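Local structure of acetyltransferase, GNAT family (Bacillus anthracis str. Sterne, 3FBU) at residues 140-145 with 160-165; 16-21 with 42-47; 1-6 with 105-110. The protein binds coenzyme A and, as a member of the GNAT family, probably transfers the acetyl group of acetyl-CoA to an acceptor that is not known. All coordinates share one frame; numbering follows the deposited sequence.

Contact 1: residues 140-145 with 160-165; sequences MRREGY and YYYAIL
Tyr160 and Tyr162, on strand 155-165, take hold of Arg142 on the antiparallel partner strand. Arg142 leaves its backbone with CG anti to N (chi1 -179°) and bends at chi3, laying its guanidinium flat on Tyr160, CZ 3.6 Å from the ring centroid: a stacked cation-pi pair, planes 12° apart. Tyr162 OH, at the edge of that guanidinium, takes two bent bonds of 3.0 Å, from Arg142 NE and NH2, and also bonds Glu136 of helix 129-137. Arg142 CB sits over the Tyr162 ring face as a CH-pi contact. Tyr160 turns its edge, CE1 foremost, into the face of Tyr145, a T-shaped pair. Met140 packs CB on Tyr162 CB (4.0 Å) and CG on Ile164 CG2 (4.1 Å). Between Arg142 and Gly144 the register slips by one, a classic beta bulge: Tyr161 O accepts from Glu143 N (2.8 Å) and Gly144 N (3.1 Å). On its N-terminal side Arg141 N makes a straight 2.8 Å bond to Ala163 O. Glu143 OE2 bridges Arg141 NH1 while OE1 bridges Arg119. Strand 141-152 is an outermost strand of the sheet within this chain; strand 155-165 bonds on its other edge to strand 119-124, and helix 129-137 packs against Met140 and Tyr162.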
loop_
_atom_site.group_PDB
_atom_site.type_symbol
_atom_site.label_atom_id
_atom_site.label_comp_id
_atom_site.label_asym_id
_atom_site.label_seq_id
_atom_site.Cartn_x
_atom_site.Cartn_y
_atom_site.Cartn_z
ATOM N N MET A 140 13.412 -11.366 9.265
ATOM C CA MET A 140 12.560 -12.161 10.144
ATOM C C MET A 140 11.809 -13.240 9.354
ATOM O O MET A 140 11.507 -13.088 8.155
ATOM C CB MET A 140 11.606 -11.266 10.970
ATOM C CG MET A 140 12.266 -10.084 11.725
ATOM S SD MET A 140 11.065 -9.078 12.754
ATOM C CE MET A 140 11.063 -10.154 14.216
ATOM N N ARG A 141 11.531 -14.345 10.039
ATOM C CA ARG A 141 10.840 -15.473 9.468
ATOM C C ARG A 141 9.428 -15.546 10.039
ATOM O O ARG A 141 9.264 -15.418 11.248
ATOM C CB ARG A 141 11.528 -16.749 9.873
ATOM C CG ARG A 141 12.837 -17.040 9.196
ATOM C CD ARG A 141 13.579 -18.197 9.842
ATOM N NE ARG A 141 14.075 -17.842 11.170
ATOM C CZ ARG A 141 13.484 -18.214 12.307
ATOM N NH1 ARG A 141 12.384 -18.977 12.300
ATOM N NH2 ARG A 141 13.983 -17.817 13.455
ATOM N N ARG A 142 8.442 -15.805 9.190
ATOM C CA ARG A 142 7.076 -16.057 9.668
ATOM C C ARG A 142 7.025 -17.453 10.337
ATOM O O ARG A 142 7.212 -18.496 9.673
ATOM C CB ARG A 142 6.030 -15.931 8.551
ATOM C CG ARG A 142 4.639 -16.163 9.049
ATOM C CD ARG A 142 3.556 -16.089 7.962
ATOM N NE ARG A 142 3.626 -14.852 7.184
ATOM C CZ ARG A 142 2.989 -14.662 6.014
ATOM N NH1 ARG A 142 2.242 -15.627 5.471
ATOM N NH2 ARG A 142 3.110 -13.508 5.379
ATOM N N GLU A 143 6.808 -17.463 11.648
ATOM C CA GLU A 143 6.750 -18.705 12.434
ATOM C C GLU A 143 5.319 -19.132 12.803
ATOM O O GLU A 143 5.054 -20.312 13.107
ATOM C CB GLU A 143 7.547 -18.525 13.696
ATOM C CG GLU A 143 9.050 -18.501 13.461
ATOM C CD GLU A 143 9.813 -18.625 14.765
ATOM O OE1 GLU A 143 9.293 -18.182 15.801
ATOM O OE2 GLU A 143 10.951 -19.154 14.760
ATOM N N GLY A 144 4.401 -18.188 12.759
ATOM C CA GLY A 144 3.026 -18.458 13.139
ATOM C C GLY A 144 1.968 -17.651 12.440
ATOM O O GLY A 144 2.208 -16.516 12.017
ATOM N N TYR A 145 0.775 -18.248 12.364
ATOM C CA TYR A 145 -0.407 -17.591 11.808
ATOM C C TYR A 145 -1.578 -18.016 12.702
ATOM O O TYR A 145 -2.027 -19.145 12.644
ATOM C CB TYR A 145 -0.576 -18.002 10.370
ATOM C CG TYR A 145 -1.759 -17.434 9.630
ATOM C CD1 TYR A 145 -2.533 -16.391 10.141
ATOM C CD2 TYR A 145 -2.105 -17.964 8.397
ATOM C CE1 TYR A 145 -3.654 -15.895 9.415
ATOM C CE2 TYR A 145 -3.183 -17.475 7.675
ATOM C CZ TYR A 145 -3.952 -16.439 8.193
ATOM O OH TYR A 145 -5.016 -15.966 7.443
ATOM N N TYR A 160 -0.114 -12.616 12.416
ATOM C CA TYR A 160 1.135 -13.274 12.003
ATOM C C TYR A 160 2.180 -13.051 13.063
ATOM O O TYR A 160 2.255 -11.970 13.639
ATOM C CB TYR A 160 1.687 -12.656 10.728
ATOM C CG TYR A 160 1.008 -13.004 9.421
ATOM C CD1 TYR A 160 0.402 -14.224 9.205
ATOM C CD2 TYR A 160 1.062 -12.103 8.362
ATOM C CE1 TYR A 160 -0.186 -14.528 7.978
ATOM C CE2 TYR A 160 0.513 -12.404 7.145
ATOM C CZ TYR A 160 -0.122 -13.604 6.956
ATOM O OH TYR A 160 -0.669 -13.879 5.724
ATOM N N TYR A 161 3.018 -14.061 13.280
ATOM C CA TYR A 161 4.098 -13.995 14.225
ATOM C C TYR A 161 5.417 -14.264 13.488
ATOM O O TYR A 161 5.582 -15.309 12.848
ATOM C CB TYR A 161 3.856 -15.076 15.251
ATOM C CG TYR A 161 4.699 -15.068 16.466
ATOM C CD1 TYR A 161 4.175 -14.706 17.704
ATOM C CD2 TYR A 161 6.045 -15.494 16.409
ATOM C CE1 TYR A 161 4.964 -14.776 18.841
ATOM C CE2 TYR A 161 6.819 -15.549 17.526
ATOM C CZ TYR A 161 6.269 -15.194 18.743
ATOM O OH TYR A 161 7.098 -15.272 19.847
ATOM N N TYR A 162 6.310 -13.305 13.584
ATOM C CA TYR A 162 7.637 -13.368 12.980
ATOM C C TYR A 162 8.720 -13.403 14.038
ATOM O O TYR A 162 8.543 -12.874 15.147
ATOM C CB TYR A 162 7.855 -12.135 12.093
ATOM C CG TYR A 162 7.212 -12.207 10.743
ATOM C CD1 TYR A 162 5.844 -12.033 10.601
ATOM C CD2 TYR A 162 7.959 -12.493 9.592
ATOM C CE1 TYR A 162 5.257 -12.094 9.377
ATOM C CE2 TYR A 162 7.355 -12.555 8.356
ATOM C CZ TYR A 162 5.999 -12.360 8.261
ATOM O OH TYR A 162 5.326 -12.413 7.061
ATOM N N ALA A 163 9.872 -14.004 13.701
ATOM C CA ALA A 163 10.980 -14.080 14.629
ATOM C C ALA A 163 12.321 -14.072 13.896
ATOM O O ALA A 163 12.423 -14.510 12.735
ATOM C CB ALA A 163 10.888 -15.339 15.499
ATOM N N ILE A 164 13.326 -13.600 14.613
ATOM C CA ILE A 164 14.718 -13.714 14.159
ATOM C C ILE A 164 15.607 -14.089 15.321
ATOM O O ILE A 164 15.418 -13.625 16.459
ATOM C CB ILE A 164 15.163 -12.439 13.433
ATOM C CG1 ILE A 164 16.537 -12.630 12.771
ATOM C CG2 ILE A 164 15.174 -11.193 14.401
ATOM C CD1 ILE A 164 16.924 -11.437 11.814
ATOM N N LEU A 165 16.576 -14.954 15.025
ATOM C CA LEU A 165 17.512 -15.468 16.010
ATOM C C LEU A 165 18.901 -14.820 15.891
ATOM O O LEU A 165 19.262 -14.324 14.822
ATOM C CB LEU A 165 17.635 -16.965 15.845
ATOM C CG LEU A 165 16.445 -17.819 16.307
ATOM C CD1 LEU A 165 16.503 -19.208 15.704
ATOM C CD2 LEU A 165 16.411 -17.887 17.833
#

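Contact 2: residues 16-21 with 42-47; sequences KDWEAV and EDTRNF
Two helices of the GNAT domain, 18-25 and 41-50, meet mainly through side chains, with no hydrogen bond between residues 16-21 and 42-47. The first shell is the indole of Trp18 with the aliphatic part of Arg45 laid across it. Arg45 CG stands 3.4 Å from Trp18 CD2, over the middle of the fused ring system, and makes a CH-pi contact with the five-membered ring. The arginine chain then runs alongside the indole, bends at chi3 (-66°) and brings NH1 to 3.5 Å from Trp18 CH2. Its guanidinium is tilted steeply to the indole, 75° between planes, so the cation-pi contact with the six-membered ring, CZ 4.9 Å from its centroid, is a long one and not a flat stack. On the opposite face of the indole lies Glu19 CG. Trp18 holds CG in the crowded position between backbone N and carbonyl carbon (chi1 81°).

Beside this pair, Val21, a turn on from Trp18, meets Thr44, the residue before Arg45, and Phe47 adds a looser touch on Val21. Further out, Phe15 meets both Trp18 and Arg45, and Leu69 of strand 68-79 backs Val21. Thr44 OG1 is tied to His22 and Thr25 of the facing helix, consistent with holding the rotamer in which CG2 is anti to the backbone N: Thr44 CG2 lies 3.4 Å from Trp18 O and 3.6 Å from Val21 CG1.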
loop_
_atom_site.group_PDB
_atom_site.type_symbol
_atom_site.label_atom_id
_atom_site.label_comp_id
_atom_site.label_asym_id
_atom_site.label_seq_id
_atom_site.Cartn_x
_atom_site.Cartn_y
_atom_site.Cartn_z
ATOM N N LYS A 16 9.691 17.374 24.525
ATOM C CA LYS A 16 9.270 18.194 23.412
ATOM C C LYS A 16 9.052 17.416 22.115
ATOM O O LYS A 16 8.530 17.944 21.197
ATOM C CB LYS A 16 10.174 19.380 23.173
ATOM C CG LYS A 16 11.513 19.130 22.850
ATOM C CD LYS A 16 12.162 20.500 22.688
ATOM C CE LYS A 16 13.614 20.434 22.977
ATOM N NZ LYS A 16 14.450 21.380 22.272
ATOM N N ASP A 17 9.430 16.143 22.077
ATOM C CA ASP A 17 9.069 15.324 20.932
ATOM C C ASP A 17 7.569 15.083 20.770
ATOM O O ASP A 17 7.165 14.667 19.743
ATOM C CB ASP A 17 9.750 13.960 21.017
ATOM C CG ASP A 17 11.255 14.028 20.948
ATOM O OD1 ASP A 17 11.790 14.843 20.234
ATOM O OD2 ASP A 17 11.875 13.251 21.617
ATOM N N TRP A 18 6.753 15.299 21.799
ATOM C CA TRP A 18 5.352 14.865 21.764
ATOM C C TRP A 18 4.543 15.427 20.587
ATOM O O TRP A 18 3.728 14.723 20.001
ATOM C CB TRP A 18 4.653 15.089 23.113
ATOM C CG TRP A 18 4.153 16.454 23.390
ATOM C CD1 TRP A 18 4.773 17.412 24.143
ATOM C CD2 TRP A 18 2.890 16.991 23.013
ATOM N NE1 TRP A 18 3.997 18.528 24.217
ATOM C CE2 TRP A 18 2.830 18.303 23.527
ATOM C CE3 TRP A 18 1.813 16.510 22.246
ATOM C CZ2 TRP A 18 1.738 19.139 23.306
ATOM C CZ3 TRP A 18 0.732 17.340 22.027
ATOM C CH2 TRP A 18 0.699 18.640 22.560
ATOM N N GLU A 19 4.782 16.683 20.224
ATOM C CA GLU A 19 4.016 17.294 19.126
ATOM C C GLU A 19 4.249 16.602 17.784
ATOM O O GLU A 19 3.297 16.365 17.046
ATOM C CB GLU A 19 4.262 18.812 19.037
ATOM C CG GLU A 19 3.437 19.600 20.079
ATOM C CD GLU A 19 3.459 21.113 19.894
ATOM O OE1 GLU A 19 4.032 21.598 18.893
ATOM O OE2 GLU A 19 2.905 21.821 20.774
ATOM N N ALA A 20 5.496 16.258 17.494
ATOM C CA ALA A 20 5.855 15.530 16.262
ATOM C C ALA A 20 5.281 14.106 16.290
ATOM O O ALA A 20 4.854 13.563 15.261
ATOM C CB ALA A 20 7.380 15.496 16.110
ATOM N N VAL A 21 5.270 13.493 17.462
ATOM C CA VAL A 21 4.645 12.170 17.583
ATOM C C VAL A 21 3.137 12.269 17.358
ATOM O O VAL A 21 2.550 11.446 16.636
ATOM C CB VAL A 21 4.967 11.534 18.940
ATOM C CG1 VAL A 21 4.116 10.233 19.194
ATOM C CG2 VAL A 21 6.451 11.233 19.000
ATOM N N GLU A 42 -3.474 14.580 25.226
ATOM C CA GLU A 42 -3.073 14.063 26.541
ATOM C C GLU A 42 -2.496 12.637 26.443
ATOM O O GLU A 42 -1.557 12.316 27.158
ATOM C CB GLU A 42 -4.223 14.076 27.564
ATOM C CG GLU A 42 -3.809 13.446 28.924
ATOM C CD GLU A 42 -4.588 13.961 30.147
ATOM O OE1 GLU A 42 -5.046 15.129 30.128
ATOM O OE2 GLU A 42 -4.717 13.194 31.140
ATOM N N ASP A 43 -3.070 11.802 25.578
ATOM C CA ASP A 43 -2.580 10.424 25.370
ATOM C C ASP A 43 -1.154 10.452 24.861
ATOM O O ASP A 43 -0.289 9.735 25.367
ATOM C CB ASP A 43 -3.430 9.673 24.344
ATOM C CG ASP A 43 -4.807 9.277 24.869
ATOM O OD1 ASP A 43 -4.956 9.134 26.103
ATOM O OD2 ASP A 43 -5.718 9.057 24.019
ATOM N N THR A 44 -0.898 11.277 23.843
ATOM C CA THR A 44 0.463 11.385 23.315
ATOM C C THR A 44 1.452 11.905 24.353
ATOM O O THR A 44 2.544 11.355 24.485
ATOM C CB THR A 44 0.530 12.200 22.043
ATOM O OG1 THR A 44 -0.411 11.665 21.088
ATOM C CG2 THR A 44 1.988 12.154 21.447
ATOM N N ARG A 45 1.112 12.968 25.075
ATOM C CA ARG A 45 1.982 13.467 26.151
ATOM C C ARG A 45 2.293 12.387 27.204
ATOM O O ARG A 45 3.448 12.227 27.662
ATOM C CB ARG A 45 1.359 14.717 26.794
ATOM C CG ARG A 45 1.422 15.991 25.917
ATOM C CD ARG A 45 0.936 17.233 26.699
ATOM N NE ARG A 45 -0.487 17.137 27.013
ATOM C CZ ARG A 45 -1.481 17.805 26.406
ATOM N NH1 ARG A 45 -1.257 18.688 25.419
ATOM N NH2 ARG A 45 -2.736 17.604 26.816
ATOM N N ASN A 46 1.257 11.643 27.585
ATOM C CA ASN A 46 1.420 10.551 28.546
ATOM C C ASN A 46 2.377 9.479 27.995
ATOM O O ASN A 46 3.261 8.999 28.692
ATOM C CB ASN A 46 0.059 9.892 28.844
ATOM C CG ASN A 46 -0.866 10.749 29.716
ATOM O OD1 ASN A 46 -0.440 11.677 30.410
ATOM N ND2 ASN A 46 -2.160 10.400 29.698
ATOM N N PHE A 47 2.176 9.116 26.741
ATOM C CA PHE A 47 3.009 8.113 26.059
ATOM C C PHE A 47 4.482 8.535 26.056
ATOM O O PHE A 47 5.363 7.769 26.455
ATOM C CB PHE A 47 2.481 7.909 24.644
ATOM C CG PHE A 47 3.374 7.085 23.766
ATOM C CD1 PHE A 47 3.491 5.725 23.952
ATOM C CD2 PHE A 47 4.079 7.672 22.730
ATOM C CE1 PHE A 47 4.322 4.957 23.105
ATOM C CE2 PHE A 47 4.899 6.920 21.917
ATOM C CZ PHE A 47 5.012 5.555 22.105
#

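Contact 3: residues 1-6 with 105-110; sequences MFIKAE and QATLKY
The N-terminal residues, with the short edge strand 3-4 of the GNAT sheet, pack against helix 99-114, and the contact is almost wholly apolar. Its close-packed part is built on Ile3 and Met1. The side chain of Ile3 heads toward the helix and divides its branches between successive turns. CG2, anti to the backbone N, rests on the methyl of Ala106, with Ile3 CG2 to Ala106 CB at 3.6 Å. The other branch, with chi2 near 172°, carries CD1 to the next turn, where Ile3 CD1 lies 3.7 Å from Tyr110 CB. Met1, bent at chi3, brings its terminal methyl onto that of Thr107, and Met1 CE to Thr107 CG2, at 3.3 Å, is the closest approach between the two segments. The Thr107 side chain also touches Ile10 of strand 8-10 and Phe75 of strand 68-79; its hydroxyl bonds back to Ala103 O in its own helix. Strand 3-4 is held to the sheet by backbone hydrogen bonding of Ile3 with Ile10.

The other side is loose. Ala5 makes only a methyl-to-methyl approach to the helix, Ala5 CB to Ala106 CB at 4.3 Å, and Phe2 and Lys4, both exposed, direct their side chains away from it. Back in the tight part, Met1 crosses Tyr110 obliquely. Its sulfur is 5.4 Å from the ring centroid and 46° off the normal, an oblique, distant Met-aromatic contact. The nearer touch comes from the chain before the sulfur: Met1 CG is 3.6 Å from Tyr110 CE2.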
loop_
_atom_site.group_PDB
_atom_site.type_symbol
_atom_site.label_atom_id
_atom_site.label_comp_id
_atom_site.label_asym_id
_atom_site.label_seq_id
_atom_site.Cartn_x
_atom_site.Cartn_y
_atom_site.Cartn_z
ATOM N N MET A 1 18.825 3.130 24.188
ATOM C CA MET A 1 19.366 3.003 22.802
ATOM C C MET A 1 19.854 4.372 22.335
ATOM O O MET A 1 19.165 5.374 22.531
ATOM C CB MET A 1 18.277 2.489 21.835
ATOM C CG MET A 1 17.823 1.031 22.066
ATOM S SD MET A 1 16.482 0.483 20.969
ATOM C CE MET A 1 17.308 0.325 19.384
ATOM N N PHE A 2 21.066 4.412 21.778
ATOM C CA PHE A 2 21.443 5.436 20.795
ATOM C C PHE A 2 22.085 4.709 19.631
ATOM O O PHE A 2 23.123 4.077 19.784
ATOM C CB PHE A 2 22.401 6.489 21.313
ATOM C CG PHE A 2 22.692 7.561 20.303
ATOM C CD1 PHE A 2 23.717 7.395 19.381
ATOM C CD2 PHE A 2 21.916 8.713 20.237
ATOM C CE1 PHE A 2 23.977 8.363 18.433
ATOM C CE2 PHE A 2 22.177 9.689 19.301
ATOM C CZ PHE A 2 23.207 9.514 18.393
ATOM N N ILE A 3 21.451 4.805 18.475
ATOM C CA ILE A 3 21.803 3.999 17.318
ATOM C C ILE A 3 21.923 4.956 16.144
ATOM O O ILE A 3 21.048 5.784 15.917
ATOM C CB ILE A 3 20.703 2.923 17.033
ATOM C CG1 ILE A 3 20.498 2.006 18.249
ATOM C CG2 ILE A 3 21.055 2.086 15.818
ATOM C CD1 ILE A 3 19.297 1.045 18.118
ATOM N N LYS A 4 23.026 4.860 15.412
ATOM C CA LYS A 4 23.212 5.648 14.205
ATOM C C LYS A 4 23.071 4.699 13.026
ATOM O O LYS A 4 23.754 3.687 12.962
ATOM C CB LYS A 4 24.596 6.326 14.185
ATOM C CG LYS A 4 24.786 7.413 15.260
ATOM C CD LYS A 4 26.202 8.063 15.232
ATOM C CE LYS A 4 26.343 9.160 16.304
ATOM N NZ LYS A 4 27.695 9.813 16.347
ATOM N N ALA A 5 22.177 5.020 12.107
ATOM C CA ALA A 5 22.109 4.321 10.828
ATOM C C ALA A 5 22.631 5.251 9.710
ATOM O O ALA A 5 23.217 6.300 9.979
ATOM C CB ALA A 5 20.676 3.848 10.544
ATOM N N GLU A 6 22.428 4.849 8.466
ATOM C CA GLU A 6 22.802 5.650 7.299
ATOM C C GLU A 6 22.129 7.039 7.241
ATOM O O GLU A 6 22.814 8.057 7.175
ATOM C CB GLU A 6 22.489 4.861 6.019
ATOM C CG GLU A 6 23.530 3.775 5.724
ATOM C CD GLU A 6 23.165 2.838 4.557
ATOM O OE1 GLU A 6 22.022 2.907 4.024
ATOM O OE2 GLU A 6 24.048 2.024 4.174
ATOM N N GLN A 105 16.157 -2.573 11.210
ATOM C CA GLN A 105 17.407 -3.331 10.970
ATOM C C GLN A 105 18.484 -2.940 11.987
ATOM O O GLN A 105 19.135 -3.792 12.602
ATOM C CB GLN A 105 17.908 -3.135 9.518
ATOM C CG GLN A 105 19.127 -3.989 9.098
ATOM C CD GLN A 105 19.459 -3.867 7.602
ATOM O OE1 GLN A 105 18.729 -3.213 6.826
ATOM N NE2 GLN A 105 20.570 -4.501 7.185
ATOM N N ALA A 106 18.650 -1.637 12.161
ATOM C CA ALA A 106 19.598 -1.075 13.115
ATOM C C ALA A 106 19.298 -1.483 14.554
ATOM O O ALA A 106 20.211 -1.743 15.328
ATOM C CB ALA A 106 19.611 0.456 12.988
ATOM N N THR A 107 18.020 -1.546 14.916
ATOM C CA THR A 107 17.611 -1.993 16.239
ATOM C C THR A 107 17.942 -3.465 16.477
ATOM O O THR A 107 18.478 -3.801 17.517
ATOM C CB THR A 107 16.102 -1.708 16.463
ATOM O OG1 THR A 107 15.838 -0.314 16.218
ATOM C CG2 THR A 107 15.657 -2.091 17.903
ATOM N N LEU A 108 17.653 -4.339 15.505
ATOM C CA LEU A 108 18.016 -5.757 15.615
ATOM C C LEU A 108 19.508 -5.905 15.865
ATOM O O LEU A 108 19.922 -6.653 16.720
ATOM C CB LEU A 108 17.620 -6.537 14.344
ATOM C CG LEU A 108 16.154 -6.644 13.962
ATOM C CD1 LEU A 108 15.974 -7.386 12.623
ATOM C CD2 LEU A 108 15.297 -7.283 15.043
ATOM N N LYS A 109 20.305 -5.179 15.092
ATOM C CA LYS A 109 21.760 -5.231 15.201
ATOM C C LYS A 109 22.242 -4.844 16.596
ATOM O O LYS A 109 23.068 -5.530 17.207
ATOM C CB LYS A 109 22.381 -4.281 14.162
ATOM C CG LYS A 109 22.177 -4.695 12.718
ATOM C CD LYS A 109 22.809 -3.679 11.680
ATOM C CE LYS A 109 22.643 -4.079 10.193
ATOM N NZ LYS A 109 23.230 -3.090 9.194
ATOM N N TYR A 110 21.694 -3.752 17.107
ATOM C CA TYR A 110 21.936 -3.311 18.481
ATOM C C TYR A 110 21.514 -4.363 19.494
ATOM O O TYR A 110 22.277 -4.693 20.395
ATOM C CB TYR A 110 21.207 -2.014 18.742
ATOM C CG TYR A 110 21.455 -1.390 20.103
ATOM C CD1 TYR A 110 22.581 -0.609 20.334
ATOM C CD2 TYR A 110 20.544 -1.544 21.131
ATOM C CE1 TYR A 110 22.805 -0.022 21.579
ATOM C CE2 TYR A 110 20.757 -0.953 22.381
ATOM C CZ TYR A 110 21.887 -0.202 22.587
ATOM O OH TYR A 110 22.086 0.384 23.805
#

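In the fold
All three contacts are partly buried, and none lies at the centre of the chain; contact 1 has the most exposed residues among those that touch, contact 2 none. Contact 1 joins neighbouring strands at one end of the sheet, so backbone ladder bonds and a charged aromatic cluster carry it. Contact 3 sets a strand from the other end of that sheet against a helix and relies on methyl and methylene packing. Contact 2 pairs two helices, again without hydrogen bonds between its segments, but with an arginine over an indole. Contacts 1 and 3 touch: Ile164 CG2 meets Leu108 CD2 at 4.0 Å. Contact 2 stands apart, across the chain's centre from contact 1, their centres about 31 Å apart.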